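Local coordinates for acetyl-CoA C-acetyltransferase (Syntrophomonas wolfei subsp. wolfei, PDB 7N7Z), which probably catalyses the reversible condensation of two acetyl-CoA molecules to acetoacetyl-CoA and free coenzyme A, at residues L33-I36 / A37-A41; E196-F199 / D200-I203; N320-F323 / A324-L328; G357-V360 / G361-L365. All coordinates share one frame; numbering follows the deposited sequence.

Contact 1 (L33-I36 / A37-A41); sequences LAII and AANAA
Leu-33 to Ile-36 and Ala-37 to Ala-40 are successive turns of one alpha-helix, joined by four i to i+4 backbone bonds. Ala-37 N to Leu-33 O (3.0 Å) is the straightest, at 171° about the hydrogen; Ala-40 N to Ile-36 O (3.1 Å) closes the set. Beyond the backbone, the side-chain contact is concentrated on one flank. Ile-35 and Asn-39 run alongside each other in one direction, with CG2 of Ile-35 resting 3.5 Å from ND2 of Asn-39. This methyl is the branch nearer the following turn: CG1 lies opposite the carbonyl carbon (chi1 -79°), leaving CG2 beside that carbon. The Asn-39 amide folds back over the same turn, yet its ND2, 3.2 Å from Ile-35 O, has too poor an angle to bond there, and that carbonyl is served by Asn-39 N. Small residues line another flank, where Ala-37 meets Ala-257 and Ala-259 of strand 254-264 and Ala-41 meets Ala-259, while Ala-34 and Ile-35 touch Ile-73 of helix 69-76. This alanine-lined packing is consistent with close seating of helix 30-45 on the mixed sheet, as a covering helix of the layered alpha/beta thiolase fold.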
loop_
_atom_site.group_PDB
_atom_site.type_symbol
_atom_site.label_atom_id
_atom_site.label_comp_id
_atom_site.label_asym_id
_atom_site.label_seq_id
_atom_site.Cartn_x
_atom_site.Cartn_y
_atom_site.Cartn_z
ATOM N N LEU B 33 -6.897 -24.270 7.092
ATOM C CA LEU B 33 -8.108 -24.677 7.796
ATOM C C LEU B 33 -8.957 -25.595 6.925
ATOM O O LEU B 33 -9.507 -26.590 7.410
ATOM C CB LEU B 33 -8.922 -23.452 8.210
ATOM C CG LEU B 33 -8.416 -22.624 9.392
ATOM C CD1 LEU B 33 -9.081 -21.255 9.387
ATOM C CD2 LEU B 33 -8.664 -23.334 10.712
ATOM N N ALA B 34 -9.077 -25.267 5.636
ATOM C CA ALA B 34 -9.836 -26.112 4.722
ATOM C C ALA B 34 -9.243 -27.513 4.647
ATOM O O ALA B 34 -9.979 -28.505 4.592
ATOM C CB ALA B 34 -9.875 -25.474 3.333
ATOM N N ILE B 35 -7.913 -27.615 4.645
ATOM C CA ILE B 35 -7.267 -28.920 4.556
ATOM C C ILE B 35 -7.589 -29.758 5.787
ATOM O O ILE B 35 -7.850 -30.964 5.684
ATOM C CB ILE B 35 -5.747 -28.748 4.368
ATOM C CG1 ILE B 35 -5.435 -28.412 2.908
ATOM C CG2 ILE B 35 -5.003 -30.008 4.792
ATOM C CD1 ILE B 35 -4.105 -27.732 2.713
ATOM N N ILE B 36 -7.577 -29.139 6.968
ATOM C CA ILE B 36 -7.866 -29.877 8.194
ATOM C C ILE B 36 -9.310 -30.365 8.190
ATOM O O ILE B 36 -9.590 -31.530 8.496
ATOM C CB ILE B 36 -7.564 -29.006 9.428
ATOM C CG1 ILE B 36 -6.055 -28.779 9.555
ATOM C CG2 ILE B 36 -8.113 -29.663 10.690
ATOM C CD1 ILE B 36 -5.675 -27.674 10.520
ATOM N N ALA B 37 -10.247 -29.485 7.831
ATOM C CA ALA B 37 -11.651 -29.881 7.789
ATOM C C ALA B 37 -11.899 -30.922 6.704
ATOM O O ALA B 37 -12.668 -31.869 6.910
ATOM C CB ALA B 37 -12.534 -28.654 7.563
ATOM N N ALA B 38 -11.258 -30.763 5.544
ATOM C CA ALA B 38 -11.457 -31.713 4.454
ATOM C C ALA B 38 -10.926 -33.092 4.821
ATOM O O ALA B 38 -11.590 -34.106 4.578
ATOM C CB ALA B 38 -10.784 -31.200 3.181
ATOM N N ASN B 39 -9.723 -33.151 5.400
ATOM C CA ASN B 39 -9.165 -34.437 5.807
ATOM C C ASN B 39 -10.057 -35.119 6.836
ATOM O O ASN B 39 -10.259 -36.338 6.786
ATOM C CB ASN B 39 -7.756 -34.243 6.364
ATOM C CG ASN B 39 -6.708 -34.148 5.274
ATOM O OD1 ASN B 39 -6.808 -34.809 4.240
ATOM N ND2 ASN B 39 -5.695 -33.320 5.501
ATOM N N ALA B 40 -10.602 -34.345 7.777
ATOM C CA ALA B 40 -11.496 -34.915 8.777
ATOM C C ALA B 40 -12.719 -35.540 8.122
ATOM O O ALA B 40 -13.079 -36.685 8.415
ATOM C CB ALA B 40 -11.913 -33.840 9.780
ATOM N N ALA B 41 -13.372 -34.801 7.224
ATOM C CA ALA B 41 -14.551 -35.337 6.553
ATOM C C ALA B 41 -14.207 -36.579 5.740
ATOM O O ALA B 41 -14.966 -37.556 5.733
ATOM C CB ALA B 41 -15.177 -34.266 5.661
#

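Contact 2 (E196-F199 / D200-I203); sequences EGIF and DREI
Phe-199 and Ile-203 make the close-packed side of this turn, with CB of Phe-199 lying 3.8 Å from CD1 of Ile-203. Beneath that apolar touch, Ile-203 N donates to Phe-199 O at 3.1 Å, nearly along the C=O axis. Glu-202 runs beside the phenyl group; with its CG between the backbone N and the carbonyl carbon (chi1 64°), it brings OE1 to the ring edge, in the ring plane and 3.7 Å from CD1 of Phe-199. The carboxylate is turned 73° from the ring. The looser side is wet. Here Gly-197 ends helix 176-196 in a Schellman motif and opens a type I turn, whose bond from Asp-200 N to Gly-197 O is 3.2 Å long. One water joins Gly-197 O to Arg-201 NE; a second bridges Ile-198 O, Glu-202 N and Glu-202 OE1. Bent at chi3 (-63°), Arg-201 lays its guanidinium edge on Ile-198 O, NH2 donating at 3.3 Å, while NH1 pairs with Glu-376 of helix 360-378. A leucine in its place would probably leave Glu-376 without its cationic mate and Ile-198 O without this donor. Glu-202 OE2, salt-bridged to Arg-15 and bonded to Ser-370, is buried, and that company would be expected to keep the acid ionised.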
loop_
_atom_site.group_PDB
_atom_site.type_symbol
_atom_site.label_atom_id
_atom_site.label_comp_id
_atom_site.label_asym_id
_atom_site.label_seq_id
_atom_site.Cartn_x
_atom_site.Cartn_y
_atom_site.Cartn_z
ATOM N N GLU B 196 -20.285 -28.031 27.557
ATOM C CA GLU B 196 -20.781 -29.390 27.733
ATOM C C GLU B 196 -20.266 -30.351 26.670
ATOM O O GLU B 196 -20.517 -31.557 26.779
ATOM C CB GLU B 196 -22.312 -29.391 27.727
ATOM C CG GLU B 196 -22.929 -28.677 28.923
ATOM C CD GLU B 196 -24.435 -28.535 28.811
ATOM O OE1 GLU B 196 -24.983 -28.817 27.724
ATOM O OE2 GLU B 196 -25.072 -28.146 29.814
ATOM N N GLY B 197 -19.559 -29.858 25.655
ATOM C CA GLY B 197 -18.986 -30.725 24.647
ATOM C C GLY B 197 -19.947 -31.189 23.580
ATOM O O GLY B 197 -19.697 -32.219 22.946
ATOM N N ILE B 198 -21.038 -30.458 23.352
ATOM C CA ILE B 198 -22.007 -30.880 22.345
ATOM C C ILE B 198 -21.405 -30.807 20.946
ATOM O O ILE B 198 -21.820 -31.549 20.047
ATOM C CB ILE B 198 -23.290 -30.032 22.460
ATOM C CG1 ILE B 198 -24.030 -30.395 23.754
ATOM C CG2 ILE B 198 -24.173 -30.221 21.225
ATOM C CD1 ILE B 198 -25.433 -29.828 23.868
ATOM N N PHE B 199 -20.430 -29.926 20.734
ATOM C CA PHE B 199 -19.798 -29.762 19.430
ATOM C C PHE B 199 -18.554 -30.625 19.255
ATOM O O PHE B 199 -17.893 -30.527 18.217
ATOM C CB PHE B 199 -19.419 -28.293 19.208
ATOM C CG PHE B 199 -20.587 -27.347 19.257
ATOM C CD1 PHE B 199 -21.664 -27.508 18.403
ATOM C CD2 PHE B 199 -20.600 -26.294 20.155
ATOM C CE1 PHE B 199 -22.736 -26.637 18.445
ATOM C CE2 PHE B 199 -21.670 -25.419 20.202
ATOM C CZ PHE B 199 -22.739 -25.591 19.345
ATOM N N ASP B 200 -18.221 -31.468 20.235
ATOM C CA ASP B 200 -16.971 -32.220 20.166
ATOM C C ASP B 200 -16.976 -33.213 19.010
ATOM O O ASP B 200 -15.937 -33.441 18.378
ATOM C CB ASP B 200 -16.724 -32.940 21.491
ATOM C CG ASP B 200 -16.244 -32.003 22.583
ATOM O OD1 ASP B 200 -16.038 -30.805 22.293
ATOM O OD2 ASP B 200 -16.075 -32.462 23.732
ATOM N N ARG B 201 -18.131 -33.812 18.714
ATOM C CA ARG B 201 -18.188 -34.819 17.659
ATOM C C ARG B 201 -17.904 -34.204 16.293
ATOM O O ARG B 201 -17.100 -34.735 15.518
ATOM C CB ARG B 201 -19.553 -35.505 17.659
ATOM C CG ARG B 201 -19.863 -36.289 18.919
ATOM C CD ARG B 201 -21.360 -36.517 19.066
ATOM N NE ARG B 201 -22.087 -35.262 19.218
ATOM C CZ ARG B 201 -23.298 -35.022 18.731
ATOM N NH1 ARG B 201 -23.971 -35.942 18.058
ATOM N NH2 ARG B 201 -23.849 -33.827 18.924
ATOM N N GLU B 202 -18.560 -33.086 15.978
ATOM C CA GLU B 202 -18.418 -32.487 14.655
ATOM C C GLU B 202 -17.085 -31.773 14.481
ATOM O O GLU B 202 -16.602 -31.640 13.350
ATOM C CB GLU B 202 -19.565 -31.506 14.396
ATOM C CG GLU B 202 -19.596 -30.309 15.335
ATOM C CD GLU B 202 -20.932 -29.591 15.316
ATOM O OE1 GLU B 202 -21.926 -30.178 15.794
ATOM O OE2 GLU B 202 -20.989 -28.442 14.825
ATOM N N ILE B 203 -16.476 -31.317 15.566
ATOM C CA ILE B 203 -15.275 -30.498 15.473
ATOM C C ILE B 203 -14.068 -31.380 15.196
ATOM O O ILE B 203 -13.973 -32.512 15.686
ATOM C CB ILE B 203 -15.081 -29.677 16.763
ATOM C CG1 ILE B 203 -15.880 -28.374 16.678
ATOM C CG2 ILE B 203 -13.597 -29.384 17.007
ATOM C CD1 ILE B 203 -15.864 -27.550 17.953
HETATM O O HOH W 1 -20.558 -34.056 21.033
HETATM O O HOH W 2 -20.722 -32.338 17.549
#

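Contact 3 (N320-F323 / A324-L328); sequences NEAF and AAQVL
Phe-323 O takes the backbone N-H of Val-327 at 2.9 Å, and this bond, 156° about the hydrogen, closes the first turn of helix 324-336. Phe-323 stands at the N-cap position, where its apolar side chain offers no cap. Around the same oxygen the helix side chains crowd in: Gln-326 CB lies 3.2 Å and Val-327 CG2 3.3 Å from Phe-323 O. Gln-326 then reaches back over the incoming loop. Its CG lies opposite its own backbone N (chi1 177°), and a bend at chi2 (-106°) turns the amide toward the loop, where OE1 accepts from Ala-322 N at 3.1 Å, the donor standing above the amide plane. NE2 of the same amide is bonded to Gly-293 O, and the side chain comes within about 3 Å of that of Cys-388, a predicted catalytic residue. A leucine here would probably strip Ala-322 N and Gly-293 O of their amide partner and leave this edge of the active site less firmly placed. Across the turn Glu-321 and Val-327 cross obliquely, Glu-321 CB meeting Val-327 CG2 at 3.5 Å, while Glu-321 OE1 is bonded to Ser-186. Asn-320 to Phe-323 form the NEAF signature of thiolases. It leads from strand 316-319 into helix 324-336, which helices 161-172 and 176-196 flank, Phe-323 on Met-161 and Ala-324 on Cys-179.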
loop_
_atom_site.group_PDB
_atom_site.type_symbol
_atom_site.label_atom_id
_atom_site.label_comp_id
_atom_site.label_asym_id
_atom_site.label_seq_id
_atom_site.Cartn_x
_atom_site.Cartn_y
_atom_site.Cartn_z
ATOM N N ASN B 320 -29.352 -19.681 10.511
ATOM C CA ASN B 320 -28.271 -18.798 10.925
ATOM C C ASN B 320 -28.826 -17.458 11.392
ATOM O O ASN B 320 -29.599 -16.809 10.682
ATOM C CB ASN B 320 -27.291 -18.587 9.772
ATOM C CG ASN B 320 -26.053 -17.820 10.193
ATOM O OD1 ASN B 320 -25.369 -18.197 11.145
ATOM N ND2 ASN B 320 -25.762 -16.733 9.488
ATOM N N GLU B 321 -28.429 -17.049 12.594
ATOM C CA GLU B 321 -28.811 -15.751 13.146
ATOM C C GLU B 321 -27.716 -14.754 12.791
ATOM O O GLU B 321 -26.675 -14.699 13.450
ATOM C CB GLU B 321 -29.011 -15.836 14.657
ATOM C CG GLU B 321 -30.004 -16.898 15.122
ATOM C CD GLU B 321 -29.882 -17.198 16.606
ATOM O OE1 GLU B 321 -28.823 -16.885 17.193
ATOM O OE2 GLU B 321 -30.845 -17.742 17.189
ATOM N N ALA B 322 -27.942 -13.968 11.736
ATOM C CA ALA B 322 -26.995 -12.915 11.386
ATOM C C ALA B 322 -27.117 -11.730 12.333
ATOM O O ALA B 322 -26.105 -11.189 12.793
ATOM C CB ALA B 322 -27.214 -12.466 9.941
ATOM N N PHE B 323 -28.346 -11.311 12.627
ATOM C CA PHE B 323 -28.613 -10.278 13.613
ATOM C C PHE B 323 -29.920 -10.622 14.312
ATOM O O PHE B 323 -30.821 -11.214 13.711
ATOM C CB PHE B 323 -28.698 -8.885 12.977
ATOM C CG PHE B 323 -27.545 -8.562 12.067
ATOM C CD1 PHE B 323 -27.599 -8.880 10.719
ATOM C CD2 PHE B 323 -26.408 -7.943 12.557
ATOM C CE1 PHE B 323 -26.541 -8.585 9.881
ATOM C CE2 PHE B 323 -25.348 -7.647 11.724
ATOM C CZ PHE B 323 -25.414 -7.968 10.384
ATOM N N ALA B 324 -30.013 -10.254 15.591
ATOM C CA ALA B 324 -31.225 -10.542 16.352
ATOM C C ALA B 324 -32.450 -9.943 15.671
ATOM O O ALA B 324 -33.476 -10.614 15.508
ATOM C CB ALA B 324 -31.088 -10.011 17.779
ATOM N N ALA B 325 -32.357 -8.676 15.262
ATOM C CA ALA B 325 -33.455 -8.055 14.530
ATOM C C ALA B 325 -33.754 -8.814 13.244
ATOM O O ALA B 325 -34.919 -8.962 12.856
ATOM C CB ALA B 325 -33.121 -6.595 14.219
ATOM N N GLN B 326 -32.711 -9.303 12.571
ATOM C CA GLN B 326 -32.914 -10.059 11.339
ATOM C C GLN B 326 -33.742 -11.311 11.592
ATOM O O GLN B 326 -34.659 -11.626 10.824
ATOM C CB GLN B 326 -31.559 -10.422 10.726
ATOM C CG GLN B 326 -31.648 -11.267 9.465
ATOM C CD GLN B 326 -31.265 -12.721 9.688
ATOM O OE1 GLN B 326 -30.738 -13.089 10.739
ATOM N NE2 GLN B 326 -31.529 -13.556 8.690
ATOM N N VAL B 327 -33.439 -12.035 12.671
ATOM C CA VAL B 327 -34.194 -13.242 12.997
ATOM C C VAL B 327 -35.639 -12.889 13.321
ATOM O O VAL B 327 -36.581 -13.463 12.761
ATOM C CB VAL B 327 -33.529 -13.992 14.165
ATOM C CG1 VAL B 327 -34.308 -15.261 14.496
ATOM C CG2 VAL B 327 -32.084 -14.311 13.838
ATOM N N LEU B 328 -35.837 -11.943 14.242
ATOM C CA LEU B 328 -37.193 -11.557 14.617
ATOM C C LEU B 328 -37.984 -11.065 13.413
ATOM O O LEU B 328 -39.213 -11.189 13.386
ATOM C CB LEU B 328 -37.148 -10.489 15.709
ATOM C CG LEU B 328 -36.476 -10.900 17.022
ATOM C CD1 LEU B 328 -36.599 -9.787 18.049
ATOM C CD2 LEU B 328 -37.059 -12.194 17.576
HETATM O O HOH W 3 -29.222 -15.800 8.412
#

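Contact 4 (G357-V360 / G361-L365); sequences GHPV and GATGL
The His-358 imidazole carries Val-360 CA on one face, 3.8 Å above its plane and nearer the ring's margin than its middle, and meets Thr-363 CB at its edge. At that edge ND1 donates to Thr-363 OG1 at 2.8 Å, the oxygen tilted 19° from the ring plane, and the two side chains are roughly perpendicular. With chi1 at -177° the ring swings away from the backbone N, which carries the imidazole to the helix side. Thr-363 OG1 in turn donates to Pro-359 O from above the carbonyl plane, at a modelled 2.5 Å that is probably a slight underestimate. Thr-363 N grips the same oxygen at 2.8 Å, almost in line with the carbonyl bond. This Gly-His-Pro sequence, running into a glycine-rich helix start, is the thiolase signature that carries the predicted proton acceptor. The side chain of His-358 lies about 3 Å from that of Cys-92, the predicted acyl carrier, and its backbone N is bonded to Asn-254 OD1. Holding both ND1 and Pro-359 O, the threonine is consistent with a second-shell residue that limits how the imidazole can turn. Beside it Pro-359 CB packs against Ala-362 CB at 4.2 Å, and on the strand side Pro-359 touches Cys-256.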
loop_
_atom_site.group_PDB
_atom_site.type_symbol
_atom_site.label_atom_id
_atom_site.label_comp_id
_atom_site.label_asym_id
_atom_site.label_seq_id
_atom_site.Cartn_x
_atom_site.Cartn_y
_atom_site.Cartn_z
ATOM N N GLY B 357 -20.728 -17.058 16.153
ATOM C CA GLY B 357 -20.017 -16.321 15.129
ATOM C C GLY B 357 -20.497 -16.683 13.733
ATOM O O GLY B 357 -21.252 -17.632 13.520
ATOM N N HIS B 358 -20.028 -15.897 12.769
ATOM C CA HIS B 358 -20.469 -16.015 11.381
ATOM C C HIS B 358 -19.276 -15.939 10.444
ATOM O O HIS B 358 -19.001 -14.896 9.841
ATOM C CB HIS B 358 -21.491 -14.927 11.044
ATOM C CG HIS B 358 -22.047 -15.027 9.658
ATOM N ND1 HIS B 358 -22.191 -16.228 8.997
ATOM C CD2 HIS B 358 -22.494 -14.074 8.806
ATOM C CE1 HIS B 358 -22.705 -16.012 7.800
ATOM N NE2 HIS B 358 -22.897 -14.713 7.658
ATOM N N PRO B 359 -18.540 -17.033 10.293
ATOM C CA PRO B 359 -17.564 -17.098 9.200
ATOM C C PRO B 359 -18.306 -17.203 7.882
ATOM O O PRO B 359 -18.853 -18.264 7.573
ATOM C CB PRO B 359 -16.751 -18.357 9.507
ATOM C CG PRO B 359 -17.657 -19.205 10.351
ATOM C CD PRO B 359 -18.574 -18.269 11.097
ATOM N N VAL B 360 -18.327 -16.122 7.102
ATOM C CA VAL B 360 -19.287 -16.004 6.005
ATOM C C VAL B 360 -19.184 -17.191 5.056
ATOM O O VAL B 360 -20.181 -17.863 4.767
ATOM C CB VAL B 360 -19.083 -14.671 5.263
ATOM C CG1 VAL B 360 -20.160 -14.473 4.207
ATOM C CG2 VAL B 360 -19.086 -13.506 6.246
ATOM N N GLY B 361 -17.985 -17.452 4.536
ATOM C CA GLY B 361 -17.835 -18.484 3.525
ATOM C C GLY B 361 -18.087 -19.888 4.036
ATOM O O GLY B 361 -18.539 -20.755 3.279
ATOM N N ALA B 362 -17.797 -20.139 5.311
ATOM C CA ALA B 362 -17.963 -21.467 5.886
ATOM C C ALA B 362 -19.356 -21.711 6.446
ATOM O O ALA B 362 -19.770 -22.871 6.554
ATOM C CB ALA B 362 -16.934 -21.690 7.001
ATOM N N THR B 363 -20.093 -20.651 6.786
ATOM C CA THR B 363 -21.326 -20.819 7.547
ATOM C C THR B 363 -22.362 -21.620 6.772
ATOM O O THR B 363 -23.082 -22.442 7.353
ATOM C CB THR B 363 -21.894 -19.452 7.928
ATOM O OG1 THR B 363 -20.991 -18.788 8.822
ATOM C CG2 THR B 363 -23.251 -19.607 8.599
ATOM N N GLY B 364 -22.465 -21.387 5.463
ATOM C CA GLY B 364 -23.468 -22.086 4.674
ATOM C C GLY B 364 -23.416 -23.589 4.858
ATOM O O GLY B 364 -24.454 -24.256 4.896
ATOM N N LEU B 365 -22.209 -24.143 4.971
ATOM C CA LEU B 365 -22.041 -25.568 5.227
ATOM C C LEU B 365 -21.915 -25.881 6.710
ATOM O O LEU B 365 -22.239 -26.997 7.128
ATOM C CB LEU B 365 -20.807 -26.096 4.490
ATOM C CG LEU B 365 -20.522 -27.592 4.643
ATOM C CD1 LEU B 365 -21.699 -28.424 4.154
ATOM C CD2 LEU B 365 -19.251 -27.966 3.897
#

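Burial and chemistry change together across these contacts. Contact 4, whose centre is about 3 Å from that of the chain, and contact 3 are buried at every touching residue, each leading a loop into a helix with predicted catalytic groups close by. They touch: Asn-320 ND2 lies 3.6 Å from His-358 CE1. Contacts 1 and 2 are partly buried and away from the predicted catalytic residues, one within a regular helix settled on alanines, the other an irregular, hydrated turn held by charged groups. Contact 2 nevertheless meets contact 4's helix 360-378 farther along, through Arg-201 and Glu-202. Contacts 1 and 3 lie on opposite sides of the centre, their nearest atoms about 17 Å apart.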